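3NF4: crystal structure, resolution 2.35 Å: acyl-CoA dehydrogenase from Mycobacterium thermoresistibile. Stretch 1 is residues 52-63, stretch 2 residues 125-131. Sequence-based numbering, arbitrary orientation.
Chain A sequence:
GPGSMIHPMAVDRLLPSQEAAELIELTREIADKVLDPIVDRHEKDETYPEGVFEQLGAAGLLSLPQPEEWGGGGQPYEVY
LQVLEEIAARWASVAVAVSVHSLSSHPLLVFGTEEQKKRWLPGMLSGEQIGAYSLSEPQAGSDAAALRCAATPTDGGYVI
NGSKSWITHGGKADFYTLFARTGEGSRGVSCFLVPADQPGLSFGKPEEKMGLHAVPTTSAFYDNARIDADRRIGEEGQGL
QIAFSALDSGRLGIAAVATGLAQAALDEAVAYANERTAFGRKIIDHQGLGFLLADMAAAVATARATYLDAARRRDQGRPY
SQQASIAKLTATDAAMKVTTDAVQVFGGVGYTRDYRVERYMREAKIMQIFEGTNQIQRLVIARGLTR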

# COMPACT_ATOMS: atom_id res chain seq x y z
N VAL A 52 -4.26 38.34 -14.70
CA VAL A 52 -3.23 37.36 -14.42
C VAL A 52 -2.64 36.67 -15.67
O VAL A 52 -1.43 36.62 -15.83
CB VAL A 52 -3.73 36.34 -13.36
CG1 VAL A 52 -2.85 35.10 -13.31
CG2 VAL A 52 -3.81 36.99 -12.00
N PHE A 53 -3.48 36.14 -16.56
CA PHE A 53 -2.99 35.49 -17.78
C PHE A 53 -2.34 36.47 -18.77
O PHE A 53 -1.48 36.06 -19.57
CB PHE A 53 -4.09 34.68 -18.47
CG PHE A 53 -4.50 33.42 -17.71
CD1 PHE A 53 -3.75 32.26 -17.80
CD2 PHE A 53 -5.64 33.41 -16.90
CE1 PHE A 53 -4.11 31.13 -17.12
CE2 PHE A 53 -6.01 32.28 -16.20
CZ PHE A 53 -5.24 31.13 -16.30
N GLU A 54 -2.76 37.74 -18.71
CA GLU A 54 -2.17 38.82 -19.51
C GLU A 54 -0.72 39.09 -19.08
O GLU A 54 0.15 39.28 -19.93
CB GLU A 54 -3.05 40.09 -19.42
N GLN A 55 -0.47 39.06 -17.77
CA GLN A 55 0.88 39.25 -17.19
C GLN A 55 1.87 38.11 -17.42
O GLN A 55 3.08 38.36 -17.54
CB GLN A 55 0.79 39.55 -15.69
CG GLN A 55 0.25 40.94 -15.33
CD GLN A 55 0.46 41.30 -13.87
OE1 GLN A 55 1.57 41.60 -13.44
NE2 GLN A 55 -0.62 41.26 -13.10
N LEU A 56 1.39 36.85 -17.43
CA LEU A 56 2.25 35.69 -17.68
C LEU A 56 2.63 35.62 -19.16
O LEU A 56 3.77 35.29 -19.53
CB LEU A 56 1.56 34.39 -17.26
CG LEU A 56 1.23 34.08 -15.79
CD1 LEU A 56 0.30 32.89 -15.71
CD2 LEU A 56 2.48 33.83 -14.96
N GLY A 57 1.65 35.94 -20.01
CA GLY A 57 1.83 35.94 -21.45
C GLY A 57 2.85 36.95 -21.96
O GLY A 57 3.57 36.66 -22.92
N ALA A 58 2.92 38.12 -21.32
CA ALA A 58 3.89 39.16 -21.70
C ALA A 58 5.33 38.81 -21.30
O ALA A 58 6.30 39.38 -21.82
CB ALA A 58 3.48 40.53 -21.13
N ALA A 59 5.46 37.87 -20.35
CA ALA A 59 6.75 37.40 -19.89
C ALA A 59 7.25 36.21 -20.72
O ALA A 59 8.38 35.76 -20.56
CB ALA A 59 6.68 37.04 -18.42
N GLY A 60 6.41 35.73 -21.63
CA GLY A 60 6.75 34.58 -22.47
C GLY A 60 6.28 33.21 -21.96
O GLY A 60 6.46 32.20 -22.65
N LEU A 61 5.65 33.18 -20.78
CA LEU A 61 5.34 31.92 -20.08
C LEU A 61 4.18 31.07 -20.64
O LEU A 61 4.01 29.90 -20.23
CB LEU A 61 5.17 32.17 -18.57
CG LEU A 61 6.39 32.81 -17.89
CD1 LEU A 61 6.05 33.37 -16.51
CD2 LEU A 61 7.55 31.85 -17.80
N LEU A 62 3.42 31.62 -21.57
CA LEU A 62 2.30 30.89 -22.17
C LEU A 62 2.61 30.26 -23.53
O LEU A 62 1.70 29.78 -24.21
CB LEU A 62 1.09 31.79 -22.31
CG LEU A 62 0.33 32.29 -21.09
CD1 LEU A 62 -0.81 33.23 -21.53
CD2 LEU A 62 -0.24 31.14 -20.28
N SER A 63 3.86 30.25 -23.94
CA SER A 63 4.20 29.68 -25.25
C SER A 63 5.61 29.12 -25.32
O SER A 63 6.19 28.99 -26.41
CB SER A 63 3.97 30.71 -26.37
OG SER A 63 4.23 32.03 -25.91
N LEU A 125 0.11 32.39 -29.88
CA LEU A 125 1.34 32.32 -29.10
C LEU A 125 1.84 33.69 -28.66
O LEU A 125 2.94 33.81 -28.11
CB LEU A 125 2.42 31.54 -29.87
CG LEU A 125 1.97 30.21 -30.48
CD1 LEU A 125 3.07 29.62 -31.37
CD2 LEU A 125 1.51 29.20 -29.41
N SER A 126 1.01 34.70 -28.87
CA SER A 126 1.40 36.10 -28.66
C SER A 126 1.49 36.46 -27.18
O SER A 126 2.22 37.38 -26.80
CB SER A 126 0.39 37.05 -29.34
OG SER A 126 -0.80 37.16 -28.56
N GLY A 127 0.71 35.75 -26.36
CA GLY A 127 0.69 36.00 -24.92
C GLY A 127 -0.56 36.71 -24.44
O GLY A 127 -0.76 36.90 -23.24
N GLU A 128 -1.41 37.11 -25.39
CA GLU A 128 -2.64 37.83 -25.06
C GLU A 128 -3.87 36.93 -25.17
O GLU A 128 -4.93 37.26 -24.62
CB GLU A 128 -2.80 39.07 -25.96
N GLN A 129 -3.72 35.79 -25.86
CA GLN A 129 -4.85 34.89 -26.09
C GLN A 129 -4.88 33.68 -25.10
O GLN A 129 -3.86 33.36 -24.46
CB GLN A 129 -4.88 34.43 -27.55
CG GLN A 129 -5.33 35.50 -28.56
CD GLN A 129 -5.51 34.96 -29.99
OE1 GLN A 129 -5.89 33.80 -30.20
NE2 GLN A 129 -5.26 35.82 -30.98
N ILE A 130 -6.05 33.04 -24.96
CA ILE A 130 -6.19 31.82 -24.14
C ILE A 130 -6.99 30.77 -24.90
O ILE A 130 -8.09 31.05 -25.40
CB ILE A 130 -6.91 32.07 -22.79
CG1 ILE A 130 -6.33 33.28 -22.06
CG2 ILE A 130 -6.72 30.87 -21.89
CD1 ILE A 130 -7.38 34.10 -21.31
N GLY A 131 -6.41 29.57 -25.00
CA GLY A 131 -7.04 28.44 -25.68
C GLY A 131 -7.71 27.41 -24.77
O GLY A 131 -7.33 27.21 -23.61

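How does stretch 2 first meet stretch 1? It does so at Leu 125, the first residue to leave helical angles after a helix, where Ser 63 lies alongside. The CA-to-CB bond of Ser 63 points toward stretch 2. Ser 63 OG comes within 3.1 Å of Leu 125 O, close enough for a hydrogen bond, although its proton has another acceptor within reach. The two side chains also meet at their bases, with Ser 63 CB 3.9 Å from Leu 125 CB. Both residues are buried.

What does Ser 126 do, when its CA-to-CB bond points away from stretch 1? It contributes little to the contact directly and instead braces its own loop. With chi1 in the p well, Ser 126 OG accepts a hydrogen bond from Glu 128 N at 3.2 Å, spanning the glycine between them.

Why do two glycines face each other at the center? Gly 57 and Gly 127 bring their CA atoms to 3.7 Å, an approach that leaves no room for a side chain on either. Each CA-H points at the other residue's carbonyl: Gly 57 CA lies 3.3 Å from Gly 127 O with a nearly straight angle of 164° at the hydrogen, and Gly 127 CA lies 3.6 Å from Gly 57 O at 143°. A CB on Gly 57 would clash, sitting 1.8 Å from Gly 127 O. A CB on Gly 127 would clash too, at 2.3 Å from Gly 57 O. Gly 127 has a second reason to be glycine, since its phi of 106° would jam a CB against the carbonyl oxygen of Ser 126. Gly 127 loses more surface to the other stretch than any other residue here, and a methyl of Leu 62 packs against the same carbonyl, with Leu 62 CD1 4.0 Å from Gly 127 O.

How does the contact finish beyond the glycines? Glu 128 and Gln 129 direct their CA-to-CB bonds away. The backbone of Gln 129 still takes part: Gln 129 O lies 4.2 Å from Leu 62 CD1. Ile 130 starts sideways, but the end of its side chain comes nearer, bringing Ile 130 CD1 to 4.4 Å from Phe 53 CB in a loose apolar contact. Phe 53 is buried, as suits a large apolar residue, though it is its CB and not its ring that comes nearest to Ile 130. Altogether the two stretches bury 332 Å², counting both sides.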